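Local structure of prolyl 4-hydroxylase (Phytophthora capsici LT1534, 6IUQ) at residues 153-158 and 214-219; 183-188 and 195-200; 189-194 and 273-278; 278-283 and 297-302. The protein probably catalyses the 4-hydroxylation of proline residues, using an iron(II) centre with, as expected of its oxygenase family, 2-oxoglutarate and dioxygen. All blocks are in the same frame, centred on the assembly; numbering follows the deposited sequence.

Interaction 1: 153-158 and 214-219. With FE2 (Fe (II) ion), chain C.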
loop_
_atom_site.group_PDB
_atom_site.type_symbol
_atom_site.label_atom_id
_atom_site.label_comp_id
_atom_site.label_asym_id
_atom_site.label_seq_id
_atom_site.Cartn_x
_atom_site.Cartn_y
_atom_site.Cartn_z
ATOM N N PHE A 153 -12.495 3.237 -5.727
ATOM C CA PHE A 153 -11.261 3.131 -4.948
ATOM C C PHE A 153 -11.388 3.860 -3.612
ATOM O O PHE A 153 -10.983 5.012 -3.475
ATOM C CB PHE A 153 -10.073 3.703 -5.725
ATOM C CG PHE A 153 -10.046 3.314 -7.174
ATOM C CD1 PHE A 153 -9.483 2.112 -7.572
ATOM C CD2 PHE A 153 -10.568 4.164 -8.143
ATOM C CE1 PHE A 153 -9.448 1.755 -8.918
ATOM C CE2 PHE A 153 -10.534 3.817 -9.487
ATOM C CZ PHE A 153 -9.973 2.611 -9.874
ATOM N N PRO A 154 -11.949 3.193 -2.612
ATOM C CA PRO A 154 -12.131 3.947 -1.372
ATOM C C PRO A 154 -10.819 4.221 -0.640
ATOM O O PRO A 154 -9.803 3.545 -0.886
ATOM C CB PRO A 154 -13.065 3.051 -0.547
ATOM C CG PRO A 154 -12.995 1.721 -1.168
ATOM C CD PRO A 154 -12.639 1.899 -2.605
ATOM N N CYS A 155 -10.825 5.249 0.212
ATOM C CA CYS A 155 -9.716 5.475 1.144
ATOM C C CYS A 155 -9.651 4.297 2.078
ATOM O O CYS A 155 -10.695 3.856 2.559
ATOM C CB CYS A 155 -9.911 6.751 1.956
ATOM S SG CYS A 155 -9.890 8.257 0.999
ATOM N N HIS A 156 -8.454 3.772 2.341
ATOM C CA HIS A 156 -8.368 2.617 3.221
ATOM C C HIS A 156 -6.972 2.420 3.773
ATOM O O HIS A 156 -6.014 3.012 3.278
ATOM C CB HIS A 156 -8.783 1.316 2.470
ATOM C CG HIS A 156 -7.924 1.002 1.269
ATOM N ND1 HIS A 156 -7.780 1.874 0.221
ATOM C CD2 HIS A 156 -7.110 -0.043 0.994
ATOM C CE1 HIS A 156 -6.985 1.350 -0.690
ATOM N NE2 HIS A 156 -6.552 0.188 -0.237
ATOM N N TYR A 157 -6.872 1.550 4.776
ATOM C CA TYR A 157 -5.601 0.971 5.222
ATOM C C TYR A 157 -5.529 -0.469 4.698
ATOM O O TYR A 157 -6.540 -1.163 4.687
ATOM C CB TYR A 157 -5.501 1.012 6.753
ATOM C CG TYR A 157 -5.438 2.411 7.349
ATOM C CD1 TYR A 157 -6.586 3.187 7.502
ATOM C CD2 TYR A 157 -4.228 2.947 7.770
ATOM C CE1 TYR A 157 -6.518 4.468 8.059
ATOM C CE2 TYR A 157 -4.154 4.215 8.325
ATOM C CZ TYR A 157 -5.295 4.974 8.454
ATOM O OH TYR A 157 -5.212 6.231 9.003
ATOM N N ASP A 158 -4.353 -0.906 4.244
ATOM C CA ASP A 158 -4.169 -2.278 3.750
ATOM C C ASP A 158 -4.424 -3.326 4.829
ATOM O O ASP A 158 -4.866 -4.435 4.531
ATOM C CB ASP A 158 -2.772 -2.447 3.157
ATOM C CG ASP A 158 -2.754 -2.034 1.756
ATOM O OD1 ASP A 158 -3.826 -1.615 1.297
ATOM O OD2 ASP A 158 -1.736 -2.152 1.077
ATOM N N LEU A 214 -2.709 5.504 5.559
ATOM C CA LEU A 214 -3.953 5.720 4.822
ATOM C C LEU A 214 -3.620 6.018 3.362
ATOM O O LEU A 214 -2.653 6.738 3.074
ATOM C CB LEU A 214 -4.774 6.869 5.450
ATOM C CG LEU A 214 -6.121 7.180 4.781
ATOM C CD1 LEU A 214 -7.129 6.068 5.030
ATOM C CD2 LEU A 214 -6.682 8.530 5.219
ATOM N N HIS A 215 -4.383 5.450 2.432
ATOM C CA HIS A 215 -4.126 5.717 1.008
ATOM C C HIS A 215 -5.348 5.432 0.161
ATOM O O HIS A 215 -6.336 4.889 0.638
ATOM C CB HIS A 215 -2.943 4.889 0.482
ATOM C CG HIS A 215 -3.156 3.408 0.556
ATOM N ND1 HIS A 215 -3.069 2.703 1.736
ATOM C CD2 HIS A 215 -3.467 2.504 -0.403
ATOM C CE1 HIS A 215 -3.296 1.423 1.499
ATOM N NE2 HIS A 215 -3.558 1.274 0.208
ATOM N N ARG A 216 -5.272 5.845 -1.095
ATOM C CA ARG A 216 -6.252 5.484 -2.099
ATOM C C ARG A 216 -5.542 5.509 -3.433
ATOM O O ARG A 216 -4.451 6.091 -3.576
ATOM C CB ARG A 216 -7.449 6.452 -2.105
ATOM C CG ARG A 216 -7.102 7.874 -2.592
ATOM C CD ARG A 216 -8.298 8.819 -2.520
ATOM N NE ARG A 216 -7.906 10.232 -2.695
ATOM C CZ ARG A 216 -8.706 11.278 -2.470
ATOM N NH1 ARG A 216 -9.967 11.105 -2.056
ATOM N NH2 ARG A 216 -8.246 12.505 -2.658
ATOM N N VAL A 217 -6.172 4.884 -4.418
ATOM C CA VAL A 217 -5.691 4.922 -5.783
ATOM C C VAL A 217 -6.551 5.911 -6.579
ATOM O O VAL A 217 -7.772 5.890 -6.480
ATOM C CB VAL A 217 -5.726 3.504 -6.397
ATOM C CG1 VAL A 217 -5.382 3.536 -7.857
ATOM C CG2 VAL A 217 -4.758 2.564 -5.641
ATOM N N LEU A 218 -5.915 6.796 -7.346
ATOM C CA LEU A 218 -6.655 7.746 -8.185
ATOM C C LEU A 218 -7.090 7.062 -9.484
ATOM O O LEU A 218 -6.500 6.054 -9.884
ATOM C CB LEU A 218 -5.812 8.998 -8.476
ATOM C CG LEU A 218 -5.340 9.696 -7.193
ATOM C CD1 LEU A 218 -4.647 11.000 -7.483
ATOM C CD2 LEU A 218 -6.525 9.931 -6.262
ATOM N N PRO A 219 -8.159 7.580 -10.119
ATOM C CA PRO A 219 -8.673 6.990 -11.362
ATOM C C PRO A 219 -7.625 6.961 -12.451
ATOM O O PRO A 219 -6.862 7.913 -12.614
ATOM C CB PRO A 219 -9.821 7.923 -11.762
ATOM C CG PRO A 219 -10.258 8.574 -10.475
ATOM C CD PRO A 219 -8.996 8.704 -9.650
HETATM FE FE FE2 C . -4.428 -0.618 -0.822
HETATM O O HOH W 1 -8.182 3.168 -3.191
#
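The loop 153-158 is clamped to the strand 214-217 most tightly around the iron. His156 and His215 form a single antiparallel hydrogen-bonded bridge: His156 N gives a nearly straight bond to His215 O (2.9 Å), and His215 N returns one to His156 O (3.1 Å). Both histidines hold CG in the crowded position between the backbone N and the carbonyl carbon (chi1 60° and 62°), which turns each ring back toward the opposite segment, so that the two cross obliquely and converge on the metal. The iron is bound by His156 NE2 at 2.4 Å, His215 NE2 at 2.3 Å and Asp158 OD1 at 2.4 Å. The carboxylate stands almost square to the His215 ring (86°), with OD1 at its edge. A second shell orients the ligands: His156 ND1 donates to Pro154 O, His215 ND1 to Met213 O, and Asp158 OD2 bonds to Thr169 and Trp230, which should favour a charged carboxylate. Beyond the bridge, Leu214 lays CB over one face of the Tyr157 ring, and its CD1 meets Tyr157 CE1 at 3.5 Å.

Toward Phe153 the grip slackens. The loop diverges from the strand, and a water spans the gap, donating to Pro154 O (2.8 Å) and accepting from Val217 N. The partly exposed Phe153 lies along the Val217 carbonyl (CB to O 3.3 Å), its ring meeting Val217 CB and Pro219 CA more loosely. The HxD pair and the distal histidine form the facial triad, two histidines and one carboxylate, of Fe(II) oxygenases with a double-stranded beta-helix core.

Interaction 2: 183-188 and 195-200; sequences GGEVQL and PVTVAP
Gly183 and Gly184, both with positive phi, lead into the strand, and the ring of Pro200 packs against this turn, with its CG 3.6 Å from Gly184 O. Glu185 follows with its aliphatic part alongside the partner segment: CB touches Thr197 CG2 at 3.5 Å and CG lies by Ala199, while the bend at chi2 carries the carboxylate away. At Val186 the antiparallel pairing begins. Its N donates to Val198 O (3.1 Å) and its O accepts from Val198 N (2.9 Å), and the two valines lie side by side, CG1 of Val186 against CB of Val198. Gln187 opposes Thr197 in a non-hydrogen-bonded pair on the other face. Its extended chain offers NE2 to Thr197 OG1 in a weak bond of 3.4 Å, whereas OE1 is taken by Arg216. Leu188 closes the series with the straightest bond, from its N to Val196 O at 2.7 Å (172°), returned by Val196 N to Leu188 O at 2.9 Å. Its CD1 reaches diagonally to Val198 CG2. Backbone amides and carbonyls therefore carry the cohesion of this beta hairpin, while Val186, Leu188, Val196 and Val198 make one face apolar, suited to its packing on strands 37-40, 204-209 and 166-173.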
loop_
_atom_site.group_PDB
_atom_site.type_symbol
_atom_site.label_atom_id
_atom_site.label_comp_id
_atom_site.label_asym_id
_atom_site.label_seq_id
_atom_site.Cartn_x
_atom_site.Cartn_y
_atom_site.Cartn_z
ATOM N N GLY A 183 -3.156 9.182 -15.010
ATOM C CA GLY A 183 -3.788 8.868 -13.739
ATOM C C GLY A 183 -3.214 7.596 -13.147
ATOM O O GLY A 183 -2.097 7.188 -13.491
ATOM N N GLY A 184 -3.984 6.958 -12.273
ATOM C CA GLY A 184 -3.542 5.748 -11.609
ATOM C C GLY A 184 -2.519 5.917 -10.491
ATOM O O GLY A 184 -1.965 4.919 -10.014
ATOM N N GLU A 185 -2.264 7.157 -10.068
ATOM C CA GLU A 185 -1.354 7.394 -8.952
ATOM C C GLU A 185 -1.917 6.829 -7.654
ATOM O O GLU A 185 -3.143 6.699 -7.481
ATOM C CB GLU A 185 -1.072 8.886 -8.747
ATOM C CG GLU A 185 -0.526 9.642 -9.950
ATOM C CD GLU A 185 -1.612 10.370 -10.729
ATOM O OE1 GLU A 185 -2.767 9.886 -10.745
ATOM O OE2 GLU A 185 -1.306 11.429 -11.328
ATOM N N VAL A 186 -1.013 6.493 -6.744
ATOM C CA VAL A 186 -1.412 6.171 -5.394
ATOM C C VAL A 186 -1.217 7.445 -4.595
ATOM O O VAL A 186 -0.177 8.098 -4.704
ATOM C CB VAL A 186 -0.620 4.981 -4.800
ATOM C CG1 VAL A 186 0.870 5.254 -4.798
ATOM C CG2 VAL A 186 -1.118 4.641 -3.378
ATOM N N GLN A 187 -2.260 7.842 -3.867
ATOM C CA GLN A 187 -2.193 9.011 -3.003
ATOM C C GLN A 187 -2.095 8.532 -1.567
ATOM O O GLN A 187 -2.968 7.802 -1.082
ATOM C CB GLN A 187 -3.412 9.926 -3.196
ATOM C CG GLN A 187 -3.333 11.256 -2.440
ATOM C CD GLN A 187 -4.404 12.265 -2.883
ATOM O OE1 GLN A 187 -5.587 11.952 -2.947
ATOM N NE2 GLN A 187 -3.976 13.467 -3.211
ATOM N N LEU A 188 -1.008 8.924 -0.906
ATOM C CA LEU A 188 -0.739 8.558 0.471
ATOM C C LEU A 188 -1.152 9.694 1.377
ATOM O O LEU A 188 -1.013 10.861 1.005
ATOM C CB LEU A 188 0.751 8.247 0.681
ATOM C CG LEU A 188 1.419 7.293 -0.316
ATOM C CD1 LEU A 188 2.937 7.289 -0.109
ATOM C CD2 LEU A 188 0.860 5.889 -0.200
ATOM N N PRO A 195 -0.699 15.405 1.853
ATOM C CA PRO A 195 -0.786 14.162 1.080
ATOM C C PRO A 195 0.382 14.028 0.103
ATOM O O PRO A 195 0.996 15.022 -0.304
ATOM C CB PRO A 195 -2.112 14.306 0.322
ATOM C CG PRO A 195 -2.867 15.371 1.047
ATOM C CD PRO A 195 -1.835 16.303 1.590
ATOM N N VAL A 196 0.667 12.794 -0.283
ATOM C CA VAL A 196 1.715 12.526 -1.242
ATOM C C VAL A 196 1.173 11.726 -2.425
ATOM O O VAL A 196 0.615 10.638 -2.266
ATOM C CB VAL A 196 2.880 11.771 -0.591
ATOM C CG1 VAL A 196 3.962 11.507 -1.620
ATOM C CG2 VAL A 196 3.418 12.560 0.609
ATOM N N THR A 197 1.342 12.276 -3.619
ATOM C CA THR A 197 0.857 11.610 -4.809
ATOM C C THR A 197 2.036 11.025 -5.577
ATOM O O THR A 197 2.993 11.723 -5.904
ATOM C CB THR A 197 0.047 12.566 -5.666
ATOM O OG1 THR A 197 -1.026 13.063 -4.860
ATOM C CG2 THR A 197 -0.544 11.839 -6.875
ATOM N N VAL A 198 1.958 9.724 -5.825
ATOM C CA VAL A 198 3.051 8.957 -6.392
ATOM C C VAL A 198 2.630 8.340 -7.730
ATOM O O VAL A 198 1.745 7.485 -7.778
ATOM C CB VAL A 198 3.500 7.836 -5.409
ATOM C CG1 VAL A 198 4.727 7.103 -5.947
ATOM C CG2 VAL A 198 3.786 8.441 -4.032
ATOM N N ALA A 199 3.247 8.789 -8.816
ATOM C CA ALA A 199 2.916 8.277 -10.141
ATOM C C ALA A 199 3.332 6.816 -10.254
ATOM O O ALA A 199 4.366 6.427 -9.724
ATOM C CB ALA A 199 3.600 9.126 -11.226
ATOM N N PRO A 200 2.539 5.998 -10.947
ATOM C CA PRO A 200 2.887 4.579 -11.070
ATOM C C PRO A 200 3.893 4.305 -12.204
ATOM O O PRO A 200 3.600 3.575 -13.146
ATOM C CB PRO A 200 1.537 3.927 -11.362
ATOM C CG PRO A 200 0.846 4.965 -12.200
ATOM C CD PRO A 200 1.272 6.308 -11.629
#

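Interaction 3: 189-194 and 273-278; sequences FPFLQQ and GVYEEE
Residues Pro190 to Gln193 make a type II beta turn, closed by Gln193 N donating to Pro190 O at 2.8 Å, with Leu192 taking the positive phi of 70°. Facing it, Tyr275 leaves helical geometry between helix 271-274 and helix 276-287, and sits at the N-cap position of the second. The backbones stay apart, with the nearest CA atoms, those of Leu192 and Val274, separated by 8.2 Å, so side chains bridge the space. Tyr275 OH accepts the hydrogen of Leu192 N at 2.7 Å, the amide approaching near the plane of the phenol ring. The same OH donates to a water at 3.0 Å, which in turn donates to Pro190 O and Gln193 O. The tyrosine ring is flanked by Phe189, whose face receives its edge in an offset edge-to-face pair (planes at 60°), and by Phe191, whose CE1 meets Tyr275 CE1 obliquely at 3.6 Å. Val274 extends the apolar patch, CG1 on Leu192 CD2 (3.7 Å) and CG2 on Phe191 CZ, while Glu278 lays CG by Phe189 CZ and sends its carboxylate to Arg326. The result is a buried aromatic cluster that pins the turn of a beta hairpin to the break between two C-terminal helices.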
loop_
_atom_site.group_PDB
_atom_site.type_symbol
_atom_site.label_atom_id
_atom_site.label_comp_id
_atom_site.label_asym_id
_atom_site.label_seq_id
_atom_site.Cartn_x
_atom_site.Cartn_y
_atom_site.Cartn_z
ATOM N N PHE A 189 -1.648 9.352 2.566
ATOM C CA PHE A 189 -2.003 10.360 3.561
ATOM C C PHE A 189 -1.277 10.112 4.876
ATOM O O PHE A 189 -1.883 9.618 5.826
ATOM C CB PHE A 189 -3.518 10.374 3.828
ATOM C CG PHE A 189 -4.350 10.730 2.635
ATOM C CD1 PHE A 189 -4.515 12.055 2.254
ATOM C CD2 PHE A 189 -4.993 9.739 1.899
ATOM C CE1 PHE A 189 -5.312 12.400 1.141
ATOM C CE2 PHE A 189 -5.791 10.071 0.786
ATOM C CZ PHE A 189 -5.941 11.409 0.407
ATOM N N PRO A 190 0.023 10.425 4.933
ATOM C CA PRO A 190 0.706 10.356 6.235
ATOM C C PRO A 190 -0.105 11.199 7.225
ATOM O O PRO A 190 -0.405 12.355 6.908
ATOM C CB PRO A 190 2.095 10.962 5.959
ATOM C CG PRO A 190 2.241 10.944 4.475
ATOM C CD PRO A 190 0.873 10.996 3.872
ATOM N N PHE A 191 -0.483 10.623 8.365
ATOM C CA PHE A 191 -1.610 11.138 9.142
ATOM C C PHE A 191 -1.374 12.590 9.575
ATOM O O PHE A 191 -0.371 12.901 10.228
ATOM C CB PHE A 191 -1.871 10.228 10.362
ATOM C CG PHE A 191 -3.293 10.296 10.908
ATOM C CD1 PHE A 191 -4.368 9.870 10.148
ATOM C CD2 PHE A 191 -3.538 10.756 12.187
ATOM C CE1 PHE A 191 -5.656 9.913 10.647
ATOM C CE2 PHE A 191 -4.840 10.809 12.694
ATOM C CZ PHE A 191 -5.890 10.387 11.923
ATOM N N LEU A 192 -2.305 13.462 9.176
ATOM C CA LEU A 192 -2.286 14.909 9.455
ATOM C C LEU A 192 -1.203 15.690 8.692
ATOM O O LEU A 192 -1.040 16.869 8.934
ATOM C CB LEU A 192 -2.124 15.182 10.961
ATOM C CG LEU A 192 -3.027 14.428 11.945
ATOM C CD1 LEU A 192 -2.749 14.936 13.339
ATOM C CD2 LEU A 192 -4.524 14.570 11.589
ATOM N N GLN A 193 -0.477 15.054 7.774
ATOM C CA GLN A 193 0.528 15.761 6.974
ATOM C C GLN A 193 -0.049 16.124 5.631
ATOM O O GLN A 193 -1.198 15.829 5.351
ATOM C CB GLN A 193 1.783 14.911 6.742
ATOM C CG GLN A 193 2.407 14.304 7.986
ATOM C CD GLN A 193 2.578 15.309 9.093
ATOM O OE1 GLN A 193 2.203 15.040 10.229
ATOM N NE2 GLN A 193 3.132 16.477 8.777
ATOM N N GLN A 194 0.757 16.739 4.783
ATOM C CA GLN A 194 0.371 16.952 3.401
ATOM C C GLN A 194 0.316 15.612 2.697
ATOM O O GLN A 194 1.178 14.769 2.921
ATOM C CB GLN A 194 1.353 17.897 2.698
ATOM C CG GLN A 194 0.961 19.363 2.756
ATOM C CD GLN A 194 -0.496 19.619 2.313
ATOM O OE1 GLN A 194 -1.458 19.450 3.090
ATOM N NE2 GLN A 194 -0.661 19.981 1.051
ATOM N N GLY A 273 -13.269 10.230 10.229
ATOM C CA GLY A 273 -13.564 11.556 10.758
ATOM C C GLY A 273 -12.570 12.611 10.310
ATOM O O GLY A 273 -12.942 13.645 9.777
ATOM N N VAL A 274 -11.281 12.354 10.498
ATOM C CA VAL A 274 -10.294 13.357 10.120
ATOM C C VAL A 274 -10.301 13.594 8.603
ATOM O O VAL A 274 -10.198 14.724 8.141
ATOM C CB VAL A 274 -8.889 12.960 10.599
ATOM C CG1 VAL A 274 -7.864 13.965 10.109
ATOM C CG2 VAL A 274 -8.856 12.837 12.117
ATOM N N TYR A 275 -10.471 12.539 7.817
ATOM C CA TYR A 275 -10.420 12.692 6.364
ATOM C C TYR A 275 -11.783 12.493 5.693
ATOM O O TYR A 275 -11.856 11.997 4.575
ATOM C CB TYR A 275 -9.403 11.705 5.777
ATOM C CG TYR A 275 -7.976 12.036 6.149
ATOM C CD1 TYR A 275 -7.478 11.745 7.411
ATOM C CD2 TYR A 275 -7.139 12.654 5.245
ATOM C CE1 TYR A 275 -6.175 12.069 7.762
ATOM C CE2 TYR A 275 -5.839 12.971 5.572
ATOM C CZ TYR A 275 -5.362 12.676 6.833
ATOM O OH TYR A 275 -4.073 12.992 7.156
ATOM N N GLU A 276 -12.855 12.884 6.373
ATOM C CA GLU A 276 -14.204 12.766 5.831
ATOM C C GLU A 276 -14.341 13.230 4.386
ATOM O O GLU A 276 -14.941 12.542 3.567
ATOM C CB GLU A 276 -15.183 13.558 6.700
ATOM C CG GLU A 276 -16.633 13.145 6.504
ATOM C CD GLU A 276 -17.613 14.092 7.185
ATOM O OE1 GLU A 276 -17.325 14.589 8.303
ATOM O OE2 GLU A 276 -18.672 14.353 6.577
ATOM N N GLU A 277 -13.782 14.387 4.063
ATOM C CA GLU A 277 -13.925 14.941 2.723
ATOM C C GLU A 277 -13.316 13.995 1.692
ATOM O O GLU A 277 -13.934 13.706 0.657
ATOM C CB GLU A 277 -13.273 16.324 2.624
ATOM C CG GLU A 277 -13.843 17.377 3.574
ATOM C CD GLU A 277 -13.478 17.118 5.041
ATOM O OE1 GLU A 277 -12.515 16.357 5.314
ATOM O OE2 GLU A 277 -14.173 17.658 5.926
ATOM N N GLU A 278 -12.110 13.504 1.984
ATOM C CA GLU A 278 -11.429 12.566 1.091
ATOM C C GLU A 278 -12.169 11.227 0.948
ATOM O O GLU A 278 -12.352 10.729 -0.166
ATOM C CB GLU A 278 -9.997 12.312 1.565
ATOM C CG GLU A 278 -9.036 13.452 1.291
ATOM C CD GLU A 278 -9.102 14.583 2.311
ATOM O OE1 GLU A 278 -9.645 14.399 3.418
ATOM O OE2 GLU A 278 -8.595 15.680 1.998
HETATM O O HOH W 2 -2.179 13.371 4.867
#

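Interaction 4: 278-283 and 297-302; sequences EYYESL and ELLKSH
Helices 276-287 and 296-311 run antiparallel as a helical hairpin, their short segments approaching to 10.6 Å between axes at 162°. Leu283 is the central side chain. With CG beside the backbone N (chi1 -73°), it splits its methyl groups between two neighbours: CD1 presses on His302 CB at 3.5 Å and lies almost as near His302 CG, while CD2 rests on Leu298 CB at 3.8 Å. Leu299, its CG anti to the backbone N, brings CD1 back toward the partner helix, 4.2 Å from Leu283 CD1 and 4.1 Å from Tyr280 CE1. One turn along, His302 sends its ring across to the other helix, where CE1 meets Tyr279 CB at 3.9 Å. Further out, His302 ND1 hydrogen-bonds to Arg272, and Tyr279 OH to Ser271, as the tyrosine ring leads away from the hairpin toward Cys155 and Leu214. Arg272 thus helps to set the rotation of the imidazole, and the contact between the helices remains one of van der Waals packing. Leu298 and Tyr280 lie at its exposed margins. Where Tyr280 and His302 meet, their rings are oblique, planes at 49°, and His302 NE2 sits at the edge of the tyrosine ring, 4.0 Å from Tyr280 CD1.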
loop_
_atom_site.group_PDB
_atom_site.type_symbol
_atom_site.label_atom_id
_atom_site.label_comp_id
_atom_site.label_asym_id
_atom_site.label_seq_id
_atom_site.Cartn_x
_atom_site.Cartn_y
_atom_site.Cartn_z
ATOM N N GLU A 278 -12.110 13.504 1.984
ATOM C CA GLU A 278 -11.429 12.566 1.091
ATOM C C GLU A 278 -12.169 11.227 0.948
ATOM O O GLU A 278 -12.352 10.729 -0.166
ATOM C CB GLU A 278 -9.997 12.312 1.565
ATOM C CG GLU A 278 -9.036 13.452 1.291
ATOM C CD GLU A 278 -9.102 14.583 2.311
ATOM O OE1 GLU A 278 -9.645 14.399 3.418
ATOM O OE2 GLU A 278 -8.595 15.680 1.998
ATOM N N TYR A 279 -12.581 10.636 2.062
ATOM C CA TYR A 279 -13.408 9.433 2.020
ATOM C C TYR A 279 -14.695 9.653 1.211
ATOM O O TYR A 279 -15.056 8.837 0.357
ATOM C CB TYR A 279 -13.781 8.990 3.427
ATOM C CG TYR A 279 -12.786 8.120 4.170
ATOM C CD1 TYR A 279 -11.688 8.673 4.811
ATOM C CD2 TYR A 279 -12.992 6.753 4.300
ATOM C CE1 TYR A 279 -10.787 7.871 5.541
ATOM C CE2 TYR A 279 -12.112 5.946 5.027
ATOM C CZ TYR A 279 -11.009 6.518 5.643
ATOM O OH TYR A 279 -10.135 5.733 6.359
ATOM N N TYR A 280 -15.385 10.754 1.480
ATOM C CA TYR A 280 -16.634 11.046 0.780
ATOM C C TYR A 280 -16.404 11.253 -0.721
ATOM O O TYR A 280 -17.137 10.697 -1.553
ATOM C CB TYR A 280 -17.325 12.273 1.396
ATOM C CG TYR A 280 -18.701 12.564 0.818
ATOM C CD1 TYR A 280 -19.829 11.917 1.301
ATOM C CD2 TYR A 280 -18.867 13.494 -0.214
ATOM C CE1 TYR A 280 -21.094 12.181 0.783
ATOM C CE2 TYR A 280 -20.126 13.767 -0.738
ATOM C CZ TYR A 280 -21.232 13.101 -0.234
ATOM O OH TYR A 280 -22.473 13.347 -0.757
ATOM N N GLU A 281 -15.390 12.022 -1.091
ATOM C CA GLU A 281 -15.126 12.214 -2.518
ATOM C C GLU A 281 -14.821 10.900 -3.228
ATOM O O GLU A 281 -15.300 10.673 -4.342
ATOM C CB GLU A 281 -13.986 13.195 -2.745
ATOM C CG GLU A 281 -14.188 14.047 -3.999
ATOM C CD GLU A 281 -15.547 14.788 -4.015
ATOM O OE1 GLU A 281 -16.006 15.244 -2.941
ATOM O OE2 GLU A 281 -16.148 14.918 -5.103
ATOM N N SER A 282 -14.063 10.014 -2.582
ATOM C CA SER A 282 -13.804 8.709 -3.189
ATOM C C SER A 282 -15.116 7.975 -3.392
ATOM O O SER A 282 -15.315 7.354 -4.420
ATOM C CB SER A 282 -12.851 7.867 -2.339
ATOM O OG SER A 282 -11.509 8.275 -2.528
ATOM N N LEU A 283 -16.029 8.065 -2.428
ATOM C CA LEU A 283 -17.301 7.362 -2.572
ATOM C C LEU A 283 -18.156 7.972 -3.695
ATOM O O LEU A 283 -18.944 7.265 -4.310
ATOM C CB LEU A 283 -18.073 7.353 -1.247
ATOM C CG LEU A 283 -17.521 6.420 -0.162
ATOM C CD1 LEU A 283 -17.866 6.916 1.232
ATOM C CD2 LEU A 283 -18.007 5.002 -0.353
ATOM N N GLU A 297 -24.523 0.784 -0.428
ATOM C CA GLU A 297 -24.280 0.279 0.920
ATOM C C GLU A 297 -22.988 0.848 1.516
ATOM O O GLU A 297 -22.938 1.156 2.697
ATOM C CB GLU A 297 -24.246 -1.245 0.939
ATOM C CG GLU A 297 -25.416 -1.853 1.732
ATOM C CD GLU A 297 -25.697 -1.127 3.068
ATOM O OE1 GLU A 297 -24.735 -0.804 3.815
ATOM O OE2 GLU A 297 -26.893 -0.860 3.362
ATOM N N LEU A 298 -21.955 1.013 0.695
ATOM C CA LEU A 298 -20.720 1.628 1.156
ATOM C C LEU A 298 -20.941 3.072 1.590
ATOM O O LEU A 298 -20.355 3.535 2.577
ATOM C CB LEU A 298 -19.653 1.595 0.059
ATOM C CG LEU A 298 -18.590 0.503 0.123
ATOM C CD1 LEU A 298 -17.643 0.622 -1.058
ATOM C CD2 LEU A 298 -17.830 0.582 1.432
ATOM N N LEU A 299 -21.764 3.793 0.840
ATOM C CA LEU A 299 -22.046 5.184 1.173
ATOM C C LEU A 299 -22.868 5.284 2.449
ATOM O O LEU A 299 -22.576 6.118 3.311
ATOM C CB LEU A 299 -22.771 5.902 0.024
ATOM C CG LEU A 299 -23.128 7.355 0.374
ATOM C CD1 LEU A 299 -21.888 8.155 0.777
ATOM C CD2 LEU A 299 -23.829 8.047 -0.777
ATOM N N LYS A 300 -23.894 4.445 2.579
ATOM C CA LYS A 300 -24.732 4.483 3.775
ATOM C C LYS A 300 -23.886 4.143 4.999
ATOM O O LYS A 300 -24.096 4.672 6.077
ATOM C CB LYS A 300 -25.912 3.519 3.653
ATOM C CG LYS A 300 -27.045 4.045 2.816
ATOM C CD LYS A 300 -27.681 5.271 3.452
ATOM C CE LYS A 300 -28.265 6.201 2.388
ATOM N NZ LYS A 300 -28.901 7.423 2.967
ATOM N N SER A 301 -22.913 3.264 4.807
ATOM C CA SER A 301 -22.030 2.848 5.885
ATOM C C SER A 301 -21.193 4.034 6.361
ATOM O O SER A 301 -21.053 4.278 7.559
ATOM C CB SER A 301 -21.153 1.686 5.413
ATOM O OG SER A 301 -20.252 1.310 6.420
ATOM N N HIS A 302 -20.673 4.805 5.411
ATOM C CA HIS A 302 -19.899 6.010 5.720
ATOM C C HIS A 302 -20.754 7.042 6.453
ATOM O O HIS A 302 -20.391 7.577 7.515
ATOM C CB HIS A 302 -19.348 6.600 4.423
ATOM C CG HIS A 302 -18.850 7.999 4.553
ATOM N ND1 HIS A 302 -17.516 8.302 4.744
ATOM C CD2 HIS A 302 -19.502 9.188 4.505
ATOM C CE1 HIS A 302 -17.370 9.615 4.809
ATOM N NE2 HIS A 302 -18.560 10.175 4.664
#

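In the fold
Interaction 1 holds the iron and touches the other three. Interactions 1 and 2, centres 10 Å apart, share the antiparallel sheet in which strand 186-189 lies between 196-198 and 214-217; along the chain, the hairpin of interaction 2 falls between the two segments of interaction 1. Interaction 3, about 12 Å from interaction 1 between centres, takes the hairpin's turn and joins it to the C-terminal helices. Interaction 4 follows on helix 276-287, also used by interaction 3; their segments overlap at Glu278, which makes its contact in interaction 3. Arg216, bonded to both Gln187 and Ser282, links sheet and helix. Helix 276-287 packs directly behind the metal-binding loop and connects the catalytic core to the outer helices.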